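Local coordinates for protein restriction endonuclease (Mycobacterium sp., PDB 4F0Q) that cuts DNA that carries methylated cytosine, working as a tetrameric modification-dependent endonuclease, at residues Leu158-Thr163 / His175-Gly180; Asp27-Ala32 / Gly44-His49; Gly116-Ser121 / Arg199-Leu204. All blocks are in the same frame, centred on the assembly; numbering follows the deposited sequence.

Interaction 1: residues Leu158-Thr163 / His175-Gly180; sequences LFRAVT and HVEFCG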
loop_
_atom_site.group_PDB
_atom_site.type_symbol
_atom_site.label_atom_id
_atom_site.label_comp_id
_atom_site.label_asym_id
_atom_site.label_seq_id
_atom_site.Cartn_x
_atom_site.Cartn_y
_atom_site.Cartn_z
ATOM N N LEU A 158 25.540 -4.980 -20.277
ATOM C CA LEU A 158 25.118 -3.631 -20.623
ATOM C C LEU A 158 26.288 -2.656 -20.686
ATOM O O LEU A 158 27.179 -2.681 -19.840
ATOM C CB LEU A 158 24.068 -3.131 -19.628
ATOM C CG LEU A 158 22.835 -4.025 -19.482
ATOM C CD1 LEU A 158 21.874 -3.463 -18.448
ATOM C CD2 LEU A 158 22.140 -4.203 -20.824
ATOM N N PHE A 159 26.275 -1.805 -21.705
ATOM C CA PHE A 159 27.259 -0.740 -21.839
ATOM C C PHE A 159 26.558 0.544 -22.260
ATOM O O PHE A 159 25.533 0.499 -22.939
ATOM C CB PHE A 159 28.325 -1.111 -22.873
ATOM C CG PHE A 159 29.152 -2.306 -22.494
ATOM C CD1 PHE A 159 30.292 -2.157 -21.721
ATOM C CD2 PHE A 159 28.793 -3.575 -22.914
ATOM C CE1 PHE A 159 31.056 -3.253 -21.372
ATOM C CE2 PHE A 159 29.553 -4.675 -22.568
ATOM C CZ PHE A 159 30.686 -4.514 -21.795
ATOM N N ARG A 160 27.102 1.688 -21.858
ATOM C CA ARG A 160 26.549 2.962 -22.319
ATOM C C ARG A 160 27.624 3.993 -22.661
ATOM O O ARG A 160 28.554 4.212 -21.890
ATOM C CB ARG A 160 25.542 3.532 -21.313
ATOM C CG ARG A 160 26.098 3.789 -19.924
ATOM C CD ARG A 160 25.015 4.312 -18.996
ATOM N NE ARG A 160 25.461 4.385 -17.607
ATOM C CZ ARG A 160 24.691 4.778 -16.597
ATOM N NH1 ARG A 160 23.435 5.137 -16.821
ATOM N NH2 ARG A 160 25.176 4.814 -15.364
ATOM N N ALA A 161 27.488 4.616 -23.826
ATOM C CA ALA A 161 28.433 5.637 -24.267
ATOM C C ALA A 161 28.398 6.850 -23.344
ATOM O O ALA A 161 27.419 7.595 -23.320
ATOM C CB ALA A 161 28.136 6.050 -25.700
ATOM N N VAL A 162 29.471 7.042 -22.583
ATOM C CA VAL A 162 29.534 8.131 -21.616
ATOM C C VAL A 162 30.724 9.049 -21.869
ATOM O O VAL A 162 31.642 8.706 -22.614
ATOM C CB VAL A 162 29.620 7.600 -20.173
ATOM C CG1 VAL A 162 28.399 6.752 -19.845
ATOM C CG2 VAL A 162 30.902 6.805 -19.975
ATOM N N THR A 163 30.697 10.220 -21.239
ATOM C CA THR A 163 31.786 11.180 -21.349
ATOM C C THR A 163 32.772 11.002 -20.201
ATOM O O THR A 163 32.398 11.092 -19.031
ATOM C CB THR A 163 31.264 12.629 -21.345
ATOM O OG1 THR A 163 30.461 12.853 -22.511
ATOM C CG2 THR A 163 32.422 13.615 -21.340
ATOM N N HIS A 175 34.349 6.273 -25.614
ATOM C CA HIS A 175 34.366 5.530 -24.358
ATOM C C HIS A 175 33.001 4.962 -23.980
ATOM O O HIS A 175 31.971 5.605 -24.179
ATOM C CB HIS A 175 34.895 6.404 -23.218
ATOM C CG HIS A 175 36.308 6.862 -23.410
ATOM N ND1 HIS A 175 36.647 7.899 -24.252
ATOM C CD2 HIS A 175 37.468 6.425 -22.865
ATOM C CE1 HIS A 175 37.956 8.080 -24.220
ATOM N NE2 HIS A 175 38.477 7.200 -23.385
ATOM N N VAL A 176 33.006 3.752 -23.429
ATOM C CA VAL A 176 31.783 3.120 -22.951
ATOM C C VAL A 176 31.903 2.715 -21.485
ATOM O O VAL A 176 32.974 2.334 -21.017
ATOM C CB VAL A 176 31.402 1.885 -23.797
ATOM C CG1 VAL A 176 30.897 2.313 -25.167
ATOM C CG2 VAL A 176 32.585 0.933 -23.922
ATOM N N GLU A 177 30.790 2.807 -20.766
ATOM C CA GLU A 177 30.744 2.457 -19.355
ATOM C C GLU A 177 30.043 1.118 -19.163
ATOM O O GLU A 177 28.996 0.866 -19.762
ATOM C CB GLU A 177 30.013 3.544 -18.565
ATOM C CG GLU A 177 29.733 3.180 -17.119
ATOM C CD GLU A 177 28.805 4.165 -16.436
ATOM O OE1 GLU A 177 28.698 5.313 -16.914
ATOM O OE2 GLU A 177 28.178 3.789 -15.424
ATOM N N PHE A 178 30.632 0.267 -18.326
ATOM C CA PHE A 178 30.061 -1.039 -18.015
ATOM C C PHE A 178 28.941 -0.908 -16.987
ATOM O O PHE A 178 29.102 -0.257 -15.955
ATOM C CB PHE A 178 31.151 -1.984 -17.507
ATOM C CG PHE A 178 30.657 -3.365 -17.177
ATOM C CD1 PHE A 178 30.180 -4.202 -18.171
ATOM C CD2 PHE A 178 30.687 -3.831 -15.873
ATOM C CE1 PHE A 178 29.730 -5.474 -17.870
ATOM C CE2 PHE A 178 30.239 -5.102 -15.565
ATOM C CZ PHE A 178 29.763 -5.925 -16.566
ATOM N N CYS A 179 27.803 -1.532 -17.277
ATOM C CA CYS A 179 26.613 -1.392 -16.445
ATOM C C CYS A 179 26.134 -2.723 -15.872
ATOM O O CYS A 179 25.033 -2.811 -15.328
ATOM C CB CYS A 179 25.486 -0.727 -17.239
ATOM S SG CYS A 179 25.858 0.951 -17.800
ATOM N N GLY A 180 26.959 -3.756 -15.999
ATOM C CA GLY A 180 26.656 -5.046 -15.408
ATOM C C GLY A 180 26.055 -6.061 -16.362
ATOM O O GLY A 180 25.819 -5.772 -17.536
HETATM O O HOH W 1 33.727 9.314 -24.207
#
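Arg160 and Glu177 lie side by side on one face of two antiparallel strands, their chains pointing the same way. CG of Arg160 sits in the crowded position between its backbone N and carbonyl carbon (chi1 59°), and from there the chain runs extended to NE; Glu177, with CG anti to its backbone N, keeps pace alongside. At the tips Arg160 NH2 donates to Glu177 OE2 over 3.2 Å in a salt bridge. The carboxylate oxygen lies in the guanidinium plane, yet the nitrogen meets it from above the carboxylate plane, because the two groups are twisted 64° apart. Val162 crosses Glu177 at about a right angle, bringing CG1 to 3.3 Å from Glu177 OE1, while Cys179 SG rests beside the Arg160 chain, 3.6 Å from Arg160 CG.

The other face belongs to Phe159, Phe178, Ala161 and Val176. The two phenyl rings cross obliquely, Phe159 CE1 reaching the rim of the Phe178 ring at CD1, 3.5 Å away. Phe159 also packs on Leu29, which ties this face to the neighbouring strand 28-30.

Beneath the side chains the backbones are laced together: Arg160 and Glu177 form a hydrogen-bonded pair, with Arg160 N to Glu177 O and Glu177 N to Arg160 O both 2.9 Å. Leu158 N donates to Gly180 O, nearly along the C=O axis. Past Ala161, Val162 N still reaches His175 O at 3.3 Å, and a water joins Val162 O to His175 ND1. Such register is that of an antiparallel beta ladder, here within the mixed sheet of the N-terminal domain, a region assigned to the PUA clan.

Interaction 2: residues Asp27-Ala32 / Gly44-His49; sequences DELRYA and GFVNYH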
loop_
_atom_site.group_PDB
_atom_site.type_symbol
_atom_site.label_atom_id
_atom_site.label_comp_id
_atom_site.label_asym_id
_atom_site.label_seq_id
_atom_site.Cartn_x
_atom_site.Cartn_y
_atom_site.Cartn_z
ATOM N N ASP A 27 32.996 1.061 -14.725
ATOM C CA ASP A 27 34.321 1.096 -15.337
ATOM C C ASP A 27 34.292 1.791 -16.692
ATOM O O ASP A 27 33.487 1.452 -17.559
ATOM C CB ASP A 27 34.893 -0.315 -15.485
ATOM C CG ASP A 27 35.447 -0.860 -14.181
ATOM O OD1 ASP A 27 35.092 -0.325 -13.110
ATOM O OD2 ASP A 27 36.235 -1.829 -14.227
ATOM N N GLU A 28 35.175 2.769 -16.861
ATOM C CA GLU A 28 35.261 3.527 -18.101
ATOM C C GLU A 28 36.254 2.884 -19.059
ATOM O O GLU A 28 37.459 2.869 -18.808
ATOM C CB GLU A 28 35.651 4.977 -17.812
ATOM C CG GLU A 28 34.611 5.736 -17.003
ATOM C CD GLU A 28 35.085 7.110 -16.576
ATOM O OE1 GLU A 28 36.312 7.312 -16.473
ATOM O OE2 GLU A 28 34.227 7.989 -16.346
ATOM N N LEU A 29 35.736 2.354 -20.161
ATOM C CA LEU A 29 36.547 1.617 -21.118
ATOM C C LEU A 29 36.698 2.388 -22.423
ATOM O O LEU A 29 35.764 3.051 -22.875
ATOM C CB LEU A 29 35.915 0.253 -21.392
ATOM C CG LEU A 29 35.491 -0.553 -20.162
ATOM C CD1 LEU A 29 34.739 -1.808 -20.574
ATOM C CD2 LEU A 29 36.695 -0.903 -19.301
ATOM N N ARG A 30 37.880 2.300 -23.022
ATOM C CA ARG A 30 38.128 2.912 -24.320
ATOM C C ARG A 30 37.657 1.979 -25.426
ATOM O O ARG A 30 38.090 0.829 -25.499
ATOM C CB ARG A 30 39.620 3.206 -24.487
ATOM C CG ARG A 30 40.011 3.719 -25.863
ATOM C CD ARG A 30 39.517 5.136 -26.099
ATOM N NE ARG A 30 39.989 5.669 -27.375
ATOM C CZ ARG A 30 39.302 5.613 -28.510
ATOM N NH1 ARG A 30 38.101 5.052 -28.536
ATOM N NH2 ARG A 30 39.814 6.120 -29.622
ATOM N N TYR A 31 36.766 2.467 -26.283
ATOM C CA TYR A 31 36.275 1.657 -27.392
ATOM C C TYR A 31 36.674 2.213 -28.753
ATOM O O TYR A 31 36.251 3.301 -29.142
ATOM C CB TYR A 31 34.755 1.485 -27.331
ATOM C CG TYR A 31 34.218 0.602 -28.437
ATOM C CD1 TYR A 31 34.322 -0.780 -28.355
ATOM C CD2 TYR A 31 33.619 1.148 -29.565
ATOM C CE1 TYR A 31 33.843 -1.594 -29.362
ATOM C CE2 TYR A 31 33.135 0.340 -30.579
ATOM C CZ TYR A 31 33.250 -1.031 -30.471
ATOM O OH TYR A 31 32.770 -1.844 -31.473
ATOM N N ALA A 32 37.488 1.450 -29.473
ATOM C CA ALA A 32 37.845 1.784 -30.845
ATOM C C ALA A 32 37.578 0.580 -31.740
ATOM O O ALA A 32 38.031 -0.527 -31.454
ATOM C CB ALA A 32 39.303 2.206 -30.929
ATOM N N GLY A 44 44.710 5.952 -22.019
ATOM C CA GLY A 44 44.525 6.218 -20.604
ATOM C C GLY A 44 43.436 5.377 -19.966
ATOM O O GLY A 44 43.186 5.481 -18.765
ATOM N N PHE A 45 42.787 4.542 -20.770
ATOM C CA PHE A 45 41.706 3.695 -20.278
ATOM C C PHE A 45 41.883 2.248 -20.718
ATOM O O PHE A 45 42.636 1.960 -21.649
ATOM C CB PHE A 45 40.350 4.227 -20.748
ATOM C CG PHE A 45 39.968 5.542 -20.131
ATOM C CD1 PHE A 45 40.404 6.737 -20.681
ATOM C CD2 PHE A 45 39.173 5.585 -18.999
ATOM C CE1 PHE A 45 40.055 7.948 -20.113
ATOM C CE2 PHE A 45 38.819 6.792 -18.427
ATOM C CZ PHE A 45 39.262 7.974 -18.986
ATOM N N VAL A 46 41.187 1.341 -20.041
ATOM C CA VAL A 46 41.244 -0.076 -20.372
ATOM C C VAL A 46 40.665 -0.335 -21.759
ATOM O O VAL A 46 39.545 0.076 -22.063
ATOM C CB VAL A 46 40.480 -0.926 -19.339
ATOM C CG1 VAL A 46 40.449 -2.387 -19.766
ATOM C CG2 VAL A 46 41.111 -0.778 -17.964
ATOM N N ASN A 47 41.444 -1.007 -22.599
ATOM C CA ASN A 47 41.003 -1.355 -23.942
ATOM C C ASN A 47 39.845 -2.346 -23.899
ATOM O O ASN A 47 39.947 -3.404 -23.279
ATOM C CB ASN A 47 42.169 -1.929 -24.751
ATOM C CG ASN A 47 41.804 -2.192 -26.198
ATOM O OD1 ASN A 47 40.825 -1.654 -26.715
ATOM N ND2 ASN A 47 42.597 -3.024 -26.864
ATOM N N TYR A 48 38.744 -1.987 -24.551
ATOM C CA TYR A 48 37.550 -2.824 -24.580
ATOM C C TYR A 48 37.818 -4.184 -25.215
ATOM O O TYR A 48 37.484 -5.223 -24.645
ATOM C CB TYR A 48 36.418 -2.111 -25.332
ATOM C CG TYR A 48 35.241 -3.003 -25.667
ATOM C CD1 TYR A 48 34.187 -3.160 -24.777
ATOM C CD2 TYR A 48 35.181 -3.684 -26.880
ATOM C CE1 TYR A 48 33.110 -3.973 -25.083
ATOM C CE2 TYR A 48 34.114 -4.498 -27.191
ATOM C CZ TYR A 48 33.081 -4.640 -26.292
ATOM O OH TYR A 48 32.015 -5.453 -26.605
ATOM N N HIS A 49 38.419 -4.166 -26.401
ATOM C CA HIS A 49 38.624 -5.385 -27.178
ATOM C C HIS A 49 39.555 -6.384 -26.500
ATOM O O HIS A 49 39.457 -7.587 -26.736
ATOM C CB HIS A 49 39.116 -5.052 -28.587
ATOM C CG HIS A 49 38.067 -4.436 -29.459
ATOM N ND1 HIS A 49 37.004 -5.154 -29.962
ATOM C CD2 HIS A 49 37.912 -3.169 -29.909
ATOM C CE1 HIS A 49 36.241 -4.358 -30.689
ATOM N NE2 HIS A 49 36.770 -3.147 -30.673
HETATM O O HOH W 2 39.353 2.279 -17.441
HETATM O O HOH W 3 38.710 -0.817 -27.911
#
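Phe45 leans its ring against the strand around Glu28. With CG anti to the carbonyl carbon, the ring runs alongside the Glu28 chain; its edge meets Glu28 O at Phe45 CD2 (3.2 Å), and Phe45 CE2 comes within 3.2 Å of Glu28 OE1. The carboxylate is turned 58° from the ring plane. Behind the ring, Phe45 CB packs on Arg30 CB at 3.9 Å.

Arg30 contributes mainly its backbone and the root of its side chain. Its N donates to Val46 O at 2.9 Å, and its O accepts from Tyr48 N at 3.0 Å, the latter bond lying in the carbonyl plane; together they make a parallel bridge between Arg30 and Asn47. A water held by Arg30 O, Ala32 N and Asn47 OD1 extends this link. The chain bends at chi2 (71°) and leads the guanidinium away, NE to a salt bridge with Asp43 OD2 and NH1 to a hydrogen bond with Gly174 O.

Tyr48 carries the aromatic end. Tyr31 presents its edge to the Tyr48 face in a T-shaped pair, centroids 5.0 Å apart and planes at 79°, with Tyr31 CD1 only 3.4 Å from Tyr48 CD2. His49 completes the cluster, crossing Tyr31 obliquely. The hydroxyls bond elsewhere, Tyr48 to Val62 O and Tyr31 to Leu64 N.

Asn47 is the N-cap of helix 48-52, its OD1 weakly accepting from His49 N and its ND2 hydrogen-bonded to Asn36 O; the short, weakly bonded strand about 45-47 leads straight into that helix. Strand 28-30 pairs antiparallel with strand 175-193 as well, while strand 41-42 runs antiparallel beside 45-47.

Interaction 3: residues Gly116-Ser121 / Arg199-Leu204; sequences GDHKPS and RSFPNL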
loop_
_atom_site.group_PDB
_atom_site.type_symbol
_atom_site.label_atom_id
_atom_site.label_comp_id
_atom_site.label_asym_id
_atom_site.label_seq_id
_atom_site.Cartn_x
_atom_site.Cartn_y
_atom_site.Cartn_z
ATOM N N GLY A 116 13.990 -1.967 -28.110
ATOM C CA GLY A 116 14.592 -2.698 -29.211
ATOM C C GLY A 116 15.092 -1.847 -30.366
ATOM O O GLY A 116 15.205 -0.627 -30.252
ATOM N N ASP A 117 15.388 -2.499 -31.487
ATOM C CA ASP A 117 15.971 -1.816 -32.637
ATOM C C ASP A 117 15.007 -1.703 -33.815
ATOM O O ASP A 117 15.429 -1.469 -34.948
ATOM C CB ASP A 117 17.256 -2.520 -33.084
ATOM C CG ASP A 117 16.990 -3.867 -33.727
ATOM O OD1 ASP A 117 16.039 -4.556 -33.303
ATOM O OD2 ASP A 117 17.732 -4.237 -34.663
ATOM N N HIS A 118 13.716 -1.875 -33.552
ATOM C CA HIS A 118 12.706 -1.709 -34.589
ATOM C C HIS A 118 12.660 -0.246 -35.015
ATOM O O HIS A 118 12.691 0.654 -34.176
ATOM C CB HIS A 118 11.335 -2.162 -34.086
ATOM C CG HIS A 118 10.327 -2.371 -35.173
ATOM N ND1 HIS A 118 9.948 -3.623 -35.605
ATOM C CD2 HIS A 118 9.620 -1.488 -35.916
ATOM C CE1 HIS A 118 9.049 -3.503 -36.565
ATOM N NE2 HIS A 118 8.831 -2.216 -36.773
ATOM N N LYS A 119 12.594 -0.014 -36.320
ATOM C CA LYS A 119 12.640 1.339 -36.861
ATOM C C LYS A 119 11.318 1.718 -37.526
ATOM O O LYS A 119 10.523 0.843 -37.869
ATOM C CB LYS A 119 13.798 1.465 -37.857
ATOM C CG LYS A 119 15.174 1.339 -37.220
ATOM C CD LYS A 119 16.274 1.668 -38.216
ATOM C CE LYS A 119 17.646 1.601 -37.564
ATOM N NZ LYS A 119 18.732 1.949 -38.522
ATOM N N PRO A 120 11.068 3.029 -37.692
ATOM C CA PRO A 120 9.863 3.494 -38.387
ATOM C C PRO A 120 9.751 2.958 -39.815
ATOM O O PRO A 120 8.641 2.794 -40.321
ATOM C CB PRO A 120 10.048 5.012 -38.415
ATOM C CG PRO A 120 10.878 5.305 -37.224
ATOM C CD PRO A 120 11.821 4.146 -37.093
ATOM N N SER A 121 10.888 2.686 -40.448
ATOM C CA SER A 121 10.900 2.217 -41.830
ATOM C C SER A 121 10.863 0.694 -41.928
ATOM O O SER A 121 10.819 0.139 -43.024
ATOM C CB SER A 121 12.132 2.753 -42.564
ATOM O OG SER A 121 13.326 2.317 -41.937
ATOM N N ARG A 199 6.278 9.624 -37.491
ATOM C CA ARG A 199 5.894 8.246 -37.776
ATOM C C ARG A 199 5.767 7.413 -36.505
ATOM O O ARG A 199 6.503 7.613 -35.539
ATOM C CB ARG A 199 6.891 7.593 -38.735
ATOM C CG ARG A 199 6.997 8.283 -40.085
ATOM C CD ARG A 199 7.824 7.468 -41.067
ATOM N NE ARG A 199 7.187 6.195 -41.390
ATOM C CZ ARG A 199 7.662 5.327 -42.277
ATOM N NH1 ARG A 199 8.783 5.593 -42.936
ATOM N NH2 ARG A 199 7.017 4.191 -42.509
ATOM N N SER A 200 4.824 6.475 -36.514
ATOM C CA SER A 200 4.620 5.577 -35.384
ATOM C C SER A 200 4.963 4.146 -35.784
ATOM O O SER A 200 4.805 3.768 -36.943
ATOM C CB SER A 200 3.179 5.661 -34.884
ATOM O OG SER A 200 2.877 6.969 -34.433
ATOM N N PHE A 201 5.433 3.355 -34.825
ATOM C CA PHE A 201 5.904 2.008 -35.130
ATOM C C PHE A 201 5.932 1.102 -33.902
ATOM O O PHE A 201 6.182 1.565 -32.792
ATOM C CB PHE A 201 7.301 2.071 -35.761
ATOM C CG PHE A 201 8.347 2.676 -34.866
ATOM C CD1 PHE A 201 8.515 4.050 -34.803
ATOM C CD2 PHE A 201 9.169 1.871 -34.094
ATOM C CE1 PHE A 201 9.475 4.608 -33.983
ATOM C CE2 PHE A 201 10.132 2.425 -33.271
ATOM C CZ PHE A 201 10.285 3.794 -33.216
ATOM N N PRO A 202 5.676 -0.200 -34.103
ATOM C CA PRO A 202 5.775 -1.176 -33.013
ATOM C C PRO A 202 7.225 -1.386 -32.601
ATOM O O PRO A 202 8.131 -1.044 -33.358
ATOM C CB PRO A 202 5.218 -2.455 -33.642
ATOM C CG PRO A 202 5.468 -2.294 -35.098
ATOM C CD PRO A 202 5.271 -0.832 -35.371
ATOM N N ASN A 203 7.432 -1.946 -31.414
ATOM C CA ASN A 203 8.767 -2.171 -30.878
ATOM C C ASN A 203 8.691 -3.047 -29.633
ATOM O O ASN A 203 7.605 -3.305 -29.108
ATOM C CB ASN A 203 9.444 -0.837 -30.544
ATOM C CG ASN A 203 10.949 -0.966 -30.386
ATOM O OD1 ASN A 203 11.564 -1.897 -30.906
ATOM N ND2 ASN A 203 11.549 -0.030 -29.663
ATOM N N LEU A 204 9.847 -3.505 -29.166
ATOM C CA LEU A 204 9.914 -4.330 -27.969
ATOM C C LEU A 204 10.493 -3.544 -26.798
ATOM O O LEU A 204 11.559 -2.940 -26.909
ATOM C CB LEU A 204 10.751 -5.582 -28.229
ATOM C CG LEU A 204 10.306 -6.467 -29.395
ATOM C CD1 LEU A 204 11.196 -7.694 -29.502
ATOM C CD2 LEU A 204 8.849 -6.871 -29.243
HETATM O O HOH W 4 6.745 4.344 -38.248
#
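Two direct hydrogen bonds join the loop to the strand, both near one end. Gly116 N donates to Leu204 O at 2.9 Å, in the carbonyl plane. The second is weak: His118 N reaches Asn203 OD1 at 3.4 Å. That same OD1 takes a weak bond from Leu204 N, and Asn203 ND2 is fixed by Gln192 on the adjoining strand. The absence of a side chain at Gly116 matters here, since a beta carbon would clash with Asn203 OD1.

Ring packing fills the middle. Phe201 CG occupies the crowded position between N and carbonyl carbon (chi1 61°), which stands the ring up toward the loop. Pro120 lies over one of its faces in a CH-pi contact, CD 4.0 Å from the centroid and 16° off the normal, with Pro120 CG 3.6 Å from Phe201 CE1. His118 slides past Phe201 in the opposite direction; its own ring, CG anti to N, has Pro202 O over one face, 3.0 Å from His118 CD2, and Pro202 CG near NE2.

The loop follows strand 111-115, which pairs antiparallel with strand 200-210 in the mixed sheet of the N-terminal domain. Past Gly116 the regular strand has ended and rings take over from the backbone ladder. Asp117 turns to the start of helix 130-142 instead, its carboxylate accepting from Thr129 OG1 and from the backbone N of Gly131 and Asn132.

Polar contacts return at the far end. Arg199, bent at chi3 (65°), lays its guanidinium face over Pro120 O, with NH2 3.1 Å away but poorly angled for a hydrogen bond. A water donates to both Pro120 O and Ser200 O. On the strand, Ser200 OG is hydrogen-bonded to Thr145 OG1 of the second subunit, whose Arg140 packs against Ser200 and Pro202.

How the interactions relate
All three contacts reach one mixed sheet. Interaction 2 comes first along the chain and closes before the others begin; interaction 1 then forms entirely between the two segments of interaction 3. Interactions 1 and 2 are neighbours, centres about 10 Å apart: strand 28-30 lies beside strand 175-193, with Val176 O 2.9 Å from Leu29 N in a probable hydrogen bond. Interaction 3 stands about 24 Å from interaction 1 and 31 Å from interaction 2, centre to centre, touching neither. Strands 175-193 and 200-210 bridge that distance, so strands 28-30 and 45-47 near the N-terminus share a continuous framework with strand 200-210, whose Ser200 and Pro202 meet the second subunit, separate from the sheet of the magnesium-bearing endonuclease domain.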